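Local coordinates for glycoprotein (Chandipura virus, PDB 5MDM), which probably attaches the virus to host receptors and drives acid-triggered fusion of the viral and endosomal membranes as a class III fusion glycoprotein, at residues P51-K63 with D159-D171. Sequence-based numbering, arbitrary orientation.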
ATOM      1  N   PRO A  51      -5.681  11.759 -12.774  1.00101.62           N
ATOM      2  CA  PRO A  51      -6.143  13.123 -12.487  1.00100.38           C
ATOM      3  C   PRO A  51      -5.818  14.109 -13.601  1.00106.14           C
ATOM      4  O   PRO A  51      -6.532  15.095 -13.772  1.00112.31           O
ATOM      5  CB  PRO A  51      -5.368  13.494 -11.221  1.00 95.29           C
ATOM      6  CG  PRO A  51      -4.976  12.187 -10.617  1.00 94.99           C
ATOM      7  CD  PRO A  51      -4.696  11.303 -11.781  1.00 96.12           C
ATOM      8  N   SER A  52      -4.758  13.836 -14.354  1.00101.13           N
ATOM      9  CA  SER A  52      -4.353  14.706 -15.450  1.00 95.63           C
ATOM     10  C   SER A  52      -5.446  14.855 -16.507  1.00 96.82           C
ATOM     11  O   SER A  52      -5.447  15.817 -17.277  1.00104.74           O
ATOM     12  CB  SER A  52      -3.062  14.193 -16.088  1.00102.43           C
ATOM     13  OG  SER A  52      -3.201  12.847 -16.506  1.00110.55           O
ATOM     14  N   LYS A  53      -6.381  13.911 -16.536  1.00106.63           N
ATOM     15  CA  LYS A  53      -7.498  13.973 -17.472  1.00104.43           C
ATOM     16  C   LYS A  53      -8.467  15.107 -17.144  1.00107.72           C
ATOM     17  O   LYS A  53      -9.412  15.358 -17.890  1.00116.09           O
ATOM     18  CB  LYS A  53      -8.244  12.637 -17.530  1.00103.78           C
ATOM     19  CG  LYS A  53      -7.592  11.604 -18.435  1.00102.76           C
ATOM     20  CD  LYS A  53      -8.543  10.472 -18.751  1.00 77.50           C
ATOM     21  CE  LYS A  53      -8.010   9.609 -19.876  1.00116.45           C
ATOM     22  NZ  LYS A  53      -8.967   8.529 -20.247  1.00123.31           N
ATOM     23  N   SER A  54      -8.233  15.789 -16.028  1.00 99.29           N
ATOM     24  CA  SER A  54      -9.052  16.936 -15.658  1.00 97.78           C
ATOM     25  C   SER A  54      -8.198  18.144 -15.279  1.00100.34           C
ATOM     26  O   SER A  54      -8.630  19.012 -14.519  1.00 97.36           O
ATOM     27  CB  SER A  54     -10.013  16.575 -14.527  1.00100.64           C
ATOM     28  OG  SER A  54      -9.321  16.102 -13.387  1.00109.95           O
ATOM     29  N   ASP A  55      -6.980  18.185 -15.810  1.00103.43           N
ATOM     30  CA  ASP A  55      -6.132  19.359 -15.677  1.00104.23           C
ATOM     31  C   ASP A  55      -6.761  20.478 -16.481  1.00103.23           C
ATOM     32  O   ASP A  55      -7.309  20.246 -17.556  1.00 97.92           O
ATOM     33  CB  ASP A  55      -4.720  19.083 -16.196  1.00111.37           C
ATOM     34  CG  ASP A  55      -3.854  18.351 -15.186  1.00112.62           C
ATOM     35  OD1 ASP A  55      -4.230  18.310 -13.993  1.00111.38           O
ATOM     36  OD2 ASP A  55      -2.791  17.824 -15.587  1.00107.43           O
ATOM     37  N   GLY A  56      -6.685  21.695 -15.959  1.00112.73           N
ATOM     38  CA  GLY A  56      -7.304  22.817 -16.632  1.00119.29           C
ATOM     39  C   GLY A  56      -6.536  24.116 -16.536  1.00121.21           C
ATOM     40  O   GLY A  56      -5.435  24.183 -15.986  1.00114.53           O
ATOM     41  N   PHE A  57      -7.139  25.156 -17.091  1.00125.17           N
ATOM     42  CA  PHE A  57      -6.578  26.487 -17.069  1.00123.02           C
ATOM     43  C   PHE A  57      -7.692  27.477 -16.812  1.00125.69           C
ATOM     44  O   PHE A  57      -8.770  27.382 -17.401  1.00124.51           O
ATOM     45  CB  PHE A  57      -5.914  26.808 -18.405  1.00123.26           C
ATOM     46  CG  PHE A  57      -4.745  25.930 -18.726  1.00124.89           C
ATOM     47  CD1 PHE A  57      -4.857  24.924 -19.666  1.00121.47           C
ATOM     48  CD2 PHE A  57      -3.536  26.107 -18.078  1.00128.98           C
ATOM     49  CE1 PHE A  57      -3.779  24.118 -19.965  1.00121.62           C
ATOM     50  CE2 PHE A  57      -2.457  25.302 -18.370  1.00126.96           C
ATOM     51  CZ  PHE A  57      -2.579  24.305 -19.314  1.00125.36           C
ATOM     52  N   LEU A  58      -7.435  28.418 -15.915  1.00127.23           N
ATOM     53  CA  LEU A  58      -8.319  29.553 -15.738  1.00125.41           C
ATOM     54  C   LEU A  58      -7.868  30.648 -16.688  1.00124.64           C
ATOM     55  O   LEU A  58      -6.762  31.183 -16.565  1.00126.96           O
ATOM     56  CB  LEU A  58      -8.312  30.038 -14.288  1.00123.82           C
ATOM     57  CG  LEU A  58      -9.223  29.265 -13.329  1.00115.83           C
ATOM     58  CD1 LEU A  58      -8.963  29.674 -11.888  1.00111.89           C
ATOM     59  CD2 LEU A  58     -10.686  29.480 -13.692  1.00109.62           C
ATOM     60  N   CYS A  59      -8.723  30.937 -17.662  1.00125.54           N
ATOM     61  CA  CYS A  59      -8.475  31.982 -18.638  1.00140.08           C
ATOM     62  C   CYS A  59      -9.085  33.290 -18.134  1.00149.41           C
ATOM     63  O   CYS A  59     -10.305  33.471 -18.166  1.00150.82           O
ATOM     64  CB  CYS A  59      -9.080  31.583 -19.988  1.00140.98           C
ATOM     65  SG  CYS A  59      -8.686  32.674 -21.379  1.00230.60           S
ATOM     66  N   HIS A  60      -8.230  34.183 -17.643  1.00151.27           N
ATOM     67  CA  HIS A  60      -8.668  35.486 -17.154  1.00154.14           C
ATOM     68  C   HIS A  60      -8.515  36.548 -18.236  1.00156.45           C
ATOM     69  O   HIS A  60      -7.515  36.579 -18.941  1.00157.45           O
ATOM     70  CB  HIS A  60      -7.857  35.898 -15.925  1.00156.31           C
ATOM     71  CG  HIS A  60      -8.001  37.345 -15.567  1.00164.67           C
ATOM     72  ND1 HIS A  60      -9.014  37.817 -14.759  1.00165.70           N
ATOM     73  CD2 HIS A  60      -7.268  38.428 -15.920  1.00170.00           C
ATOM     74  CE1 HIS A  60      -8.893  39.126 -14.623  1.00169.25           C
ATOM     75  NE2 HIS A  60      -7.842  39.521 -15.319  1.00170.45           N
ATOM     76  N   ALA A  61      -9.505  37.423 -18.361  1.00157.25           N
ATOM     77  CA  ALA A  61      -9.437  38.498 -19.341  1.00159.25           C
ATOM     78  C   ALA A  61      -9.709  39.844 -18.691  1.00162.48           C
ATOM     79  O   ALA A  61     -10.680  40.000 -17.949  1.00163.49           O
ATOM     80  CB  ALA A  61     -10.417  38.251 -20.473  1.00160.10           C
ATOM     81  N   ALA A  62      -8.846  40.814 -18.970  1.00164.72           N
ATOM     82  CA  ALA A  62      -9.031  42.163 -18.447  1.00157.61           C
ATOM     83  C   ALA A  62      -8.368  43.192 -19.345  1.00150.09           C
ATOM     84  O   ALA A  62      -7.202  43.052 -19.702  1.00152.22           O
ATOM     85  CB  ALA A  62      -8.484  42.268 -17.030  1.00155.46           C
ATOM     86  N   LYS A  63      -9.119  44.225 -19.711  1.00145.06           N
ATOM     87  CA  LYS A  63      -8.562  45.335 -20.474  1.00135.39           C
ATOM     88  C   LYS A  63      -7.776  46.273 -19.561  1.00131.97           C
ATOM     89  O   LYS A  63      -8.295  46.759 -18.564  1.00121.87           O
ATOM     90  CB  LYS A  63      -9.669  46.094 -21.217  1.00122.33           C
ATOM     91  CG  LYS A  63     -10.205  45.340 -22.430  1.00121.38           C
ATOM     92  CD  LYS A  63     -11.308  46.097 -23.156  1.00121.00           C
ATOM     93  CE  LYS A  63     -12.578  46.167 -22.327  1.00124.42           C
ATOM     94  NZ  LYS A  63     -13.699  46.784 -23.091  1.00125.84           N
ATOM     95  N   ASP A 159     -17.914  28.327 -18.046  1.00148.63           N
ATOM     96  CA  ASP A 159     -18.041  29.617 -17.373  1.00149.91           C
ATOM     97  C   ASP A 159     -17.888  29.478 -15.865  1.00146.82           C
ATOM     98  O   ASP A 159     -18.461  28.578 -15.247  1.00145.37           O
ATOM     99  CB  ASP A 159     -19.382  30.276 -17.704  1.00153.19           C
ATOM    100  CG  ASP A 159     -19.478  30.704 -19.154  1.00159.80           C
ATOM    101  OD1 ASP A 159     -20.606  30.752 -19.691  1.00164.05           O
ATOM    102  OD2 ASP A 159     -18.426  30.994 -19.760  1.00161.34           O
ATOM    103  N   THR A 160     -17.110  30.379 -15.276  1.00145.96           N
ATOM    104  CA  THR A 160     -16.907  30.383 -13.836  1.00148.72           C
ATOM    105  C   THR A 160     -17.823  31.401 -13.176  1.00154.79           C
ATOM    106  O   THR A 160     -18.616  32.061 -13.848  1.00159.73           O
ATOM    107  CB  THR A 160     -15.459  30.730 -13.476  1.00146.68           C
ATOM    108  OG1 THR A 160     -15.160  32.057 -13.928  1.00147.14           O
ATOM    109  CG2 THR A 160     -14.500  29.746 -14.125  1.00144.77           C
ATOM    110  N   ILE A 161     -17.711  31.530 -11.859  1.00153.06           N
ATOM    111  CA  ILE A 161     -18.517  32.495 -11.121  1.00151.16           C
ATOM    112  C   ILE A 161     -17.969  33.914 -11.271  1.00155.55           C
ATOM    113  O   ILE A 161     -18.733  34.870 -11.405  1.00153.24           O
ATOM    114  CB  ILE A 161     -18.649  32.118  -9.630  1.00142.72           C
ATOM    115  CG1 ILE A 161     -17.274  31.861  -9.009  1.00135.23           C
ATOM    116  CG2 ILE A 161     -19.535  30.891  -9.474  1.00137.93           C
ATOM    117  CD1 ILE A 161     -17.323  31.473  -7.544  1.00130.81           C
ATOM    118  N   HIS A 162     -16.646  34.043 -11.258  1.00160.53           N
ATOM    119  CA  HIS A 162     -16.006  35.334 -11.469  1.00167.80           C
ATOM    120  C   HIS A 162     -16.192  35.766 -12.917  1.00175.70           C
ATOM    121  O   HIS A 162     -15.922  34.997 -13.839  1.00176.77           O
ATOM    122  CB  HIS A 162     -14.517  35.265 -11.125  1.00165.94           C
ATOM    123  CG  HIS A 162     -14.242  34.856  -9.711  1.00167.41           C
ATOM    124  ND1 HIS A 162     -14.519  33.594  -9.233  1.00162.84           N
ATOM    125  CD2 HIS A 162     -13.710  35.543  -8.672  1.00174.16           C
ATOM    126  CE1 HIS A 162     -14.172  33.520  -7.961  1.00165.00           C
ATOM    127  NE2 HIS A 162     -13.678  34.689  -7.596  1.00172.45           N
ATOM    128  N   ASN A 163     -16.660  36.995 -13.107  1.00180.81           N
ATOM    129  CA  ASN A 163     -16.927  37.531 -14.438  1.00181.20           C
ATOM    130  C   ASN A 163     -15.690  37.522 -15.331  1.00174.50           C
ATOM    131  O   ASN A 163     -15.786  37.351 -16.545  1.00170.45           O
ATOM    132  CB  ASN A 163     -17.475  38.956 -14.331  1.00188.43           C
ATOM    133  CG  ASN A 163     -18.676  39.054 -13.409  1.00193.16           C
ATOM    134  OD1 ASN A 163     -18.957  38.138 -12.636  1.00196.11           O
ATOM    135  ND2 ASN A 163     -19.392  40.173 -13.484  1.00192.21           N
ATOM    136  N   SER A 164     -14.527  37.693 -14.713  1.00173.32           N
ATOM    137  CA  SER A 164     -13.275  37.841 -15.447  1.00169.90           C
ATOM    138  C   SER A 164     -12.745  36.541 -16.054  1.00167.36           C
ATOM    139  O   SER A 164     -12.177  36.552 -17.147  1.00167.56           O
ATOM    140  CB  SER A 164     -12.207  38.467 -14.543  1.00164.09           C
ATOM    141  OG  SER A 164     -12.001  37.696 -13.371  1.00154.01           O
ATOM    142  N   SER A 165     -12.927  35.427 -15.352  1.00161.95           N
ATOM    143  CA  SER A 165     -12.290  34.173 -15.751  1.00151.61           C
ATOM    144  C   SER A 165     -13.247  33.086 -16.233  1.00145.71           C
ATOM    145  O   SER A 165     -14.397  33.013 -15.798  1.00147.23           O
ATOM    146  CB  SER A 165     -11.438  33.620 -14.602  1.00148.25           C
ATOM    147  OG  SER A 165     -10.322  34.452 -14.342  1.00150.50           O
ATOM    148  N   VAL A 166     -12.756  32.248 -17.143  1.00139.86           N
ATOM    149  CA  VAL A 166     -13.446  31.013 -17.512  1.00131.33           C
ATOM    150  C   VAL A 166     -12.489  29.834 -17.332  1.00136.59           C
ATOM    151  O   VAL A 166     -11.352  30.016 -16.898  1.00138.59           O
ATOM    152  CB  VAL A 166     -13.972  31.036 -18.965  1.00114.43           C
ATOM    153  CG1 VAL A 166     -14.918  32.208 -19.176  1.00116.64           C
ATOM    154  CG2 VAL A 166     -12.820  31.073 -19.954  1.00103.95           C
ATOM    155  N   TRP A 167     -12.943  28.629 -17.661  1.00134.93           N
ATOM    156  CA  TRP A 167     -12.104  27.443 -17.506  1.00127.36           C
ATOM    157  C   TRP A 167     -12.010  26.613 -18.782  1.00127.77           C
ATOM    158  O   TRP A 167     -13.023  26.266 -19.393  1.00128.09           O
ATOM    159  CB  TRP A 167     -12.605  26.570 -16.357  1.00119.20           C
ATOM    160  CG  TRP A 167     -11.712  25.402 -16.073  1.00121.28           C
ATOM    161  CD1 TRP A 167     -10.586  25.402 -15.303  1.00125.58           C
ATOM    162  CD2 TRP A 167     -11.871  24.060 -16.552  1.00122.74           C
ATOM    163  NE1 TRP A 167     -10.033  24.144 -15.272  1.00125.20           N
ATOM    164  CE2 TRP A 167     -10.801  23.302 -16.032  1.00120.97           C
ATOM    165  CE3 TRP A 167     -12.812  23.426 -17.369  1.00120.55           C
ATOM    166  CZ2 TRP A 167     -10.648  21.945 -16.302  1.00113.54           C
ATOM    167  CZ3 TRP A 167     -12.656  22.079 -17.636  1.00112.84           C
ATOM    168  CH2 TRP A 167     -11.584  21.354 -17.103  1.00113.31           C
ATOM    169  N   ILE A 168     -10.782  26.295 -19.176  1.00124.19           N
ATOM    170  CA  ILE A 168     -10.544  25.470 -20.349  1.00122.25           C
ATOM    171  C   ILE A 168      -9.836  24.190 -19.929  1.00128.04           C
ATOM    172  O   ILE A 168      -8.821  24.243 -19.241  1.00132.51           O
ATOM    173  CB  ILE A 168      -9.656  26.195 -21.372  1.00117.47           C
ATOM    174  CG1 ILE A 168     -10.076  27.656 -21.504  1.00128.54           C
ATOM    175  CG2 ILE A 168      -9.717  25.496 -22.720  1.00109.23           C
ATOM    176  CD1 ILE A 168     -11.488  27.832 -22.007  1.00135.03           C
ATOM    177  N   PRO A 169     -10.371  23.028 -20.332  1.00122.39           N
ATOM    178  CA  PRO A 169      -9.664  21.773 -20.063  1.00110.72           C
ATOM    179  C   PRO A 169      -8.380  21.711 -20.879  1.00113.71           C
ATOM    180  O   PRO A 169      -8.382  22.107 -22.046  1.00119.95           O
ATOM    181  CB  PRO A 169     -10.648  20.711 -20.549  1.00106.30           C
ATOM    182  CG  PRO A 169     -11.485  21.410 -21.566  1.00109.45           C
ATOM    183  CD  PRO A 169     -11.631  22.809 -21.062  1.00117.74           C
ATOM    184  N   ALA A 170      -7.301  21.222 -20.275  1.00111.66           N
ATOM    185  CA  ALA A 170      -6.004  21.162 -20.945  1.00113.79           C
ATOM    186  C   ALA A 170      -6.032  20.234 -22.155  1.00131.09           C
ATOM    187  O   ALA A 170      -5.144  20.282 -23.007  1.00136.05           O
ATOM    188  CB  ALA A 170      -4.927  20.732 -19.971  1.00104.60           C
ATOM    189  N   ASP A 171      -7.053  19.387 -22.217  1.00118.27           N
ATOM    190  CA  ASP A 171      -7.288  18.545 -23.378  1.00132.55           C
ATOM    191  C   ASP A 171      -8.677  18.840 -23.931  1.00147.76           C
ATOM    192  O   ASP A 171      -9.681  18.476 -23.320  1.00155.30           O
ATOM    193  CB  ASP A 171      -7.170  17.071 -22.997  1.00139.58           C
ATOM    194  CG  ASP A 171      -7.524  16.141 -24.140  1.00150.39           C
ATOM    195  OD1 ASP A 171      -7.365  16.540 -25.315  1.00151.88           O
ATOM    196  OD2 ASP A 171      -7.961  15.005 -23.862  1.00158.03           O
TER
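F57 and C59 pair with I168 and V166 through reciprocal backbone hydrogen bonds, joining strands 56-63 and 165-169 antiparallel in the fusion domain. A170 N to D55 O (2.9 Å, nearly straight at 173°) and A61 N to S164 O (3.1 Å) extend the pairing past both ends of the shorter strand.

Apolar contacts line the face carrying F57, C59, V166 and I168. There C59 CB rests on V166 CG2 at 3.8 Å, and the F57 ring brings CE1 to A170 CB at 3.6 Å. Helix 89-101 covers this face, and C59 is disulfide-bonded to its C92.

On the other face, W167 has CG anti to the backbone N (chi1 -175°), and its indole reaches along the sheet towards G56, where NE1 lies 3.3 Å from G56 CA. That N-H is hydrogen-bonded to H132 O, while W143 meets the indole edge-to-face. Beyond W167, L58 CD2 touches T160 CG2 at 3.8 Å.

Polar side-chain contact gathers at H60, probably a pH sensor of the pre-fusion state: S164 OG gives ND1 a weak hydrogen bond (3.3 Å) in the ring plane. Protonation there would probably cost H60 this bond but leave the backbone pairing, the main polar joining, intact.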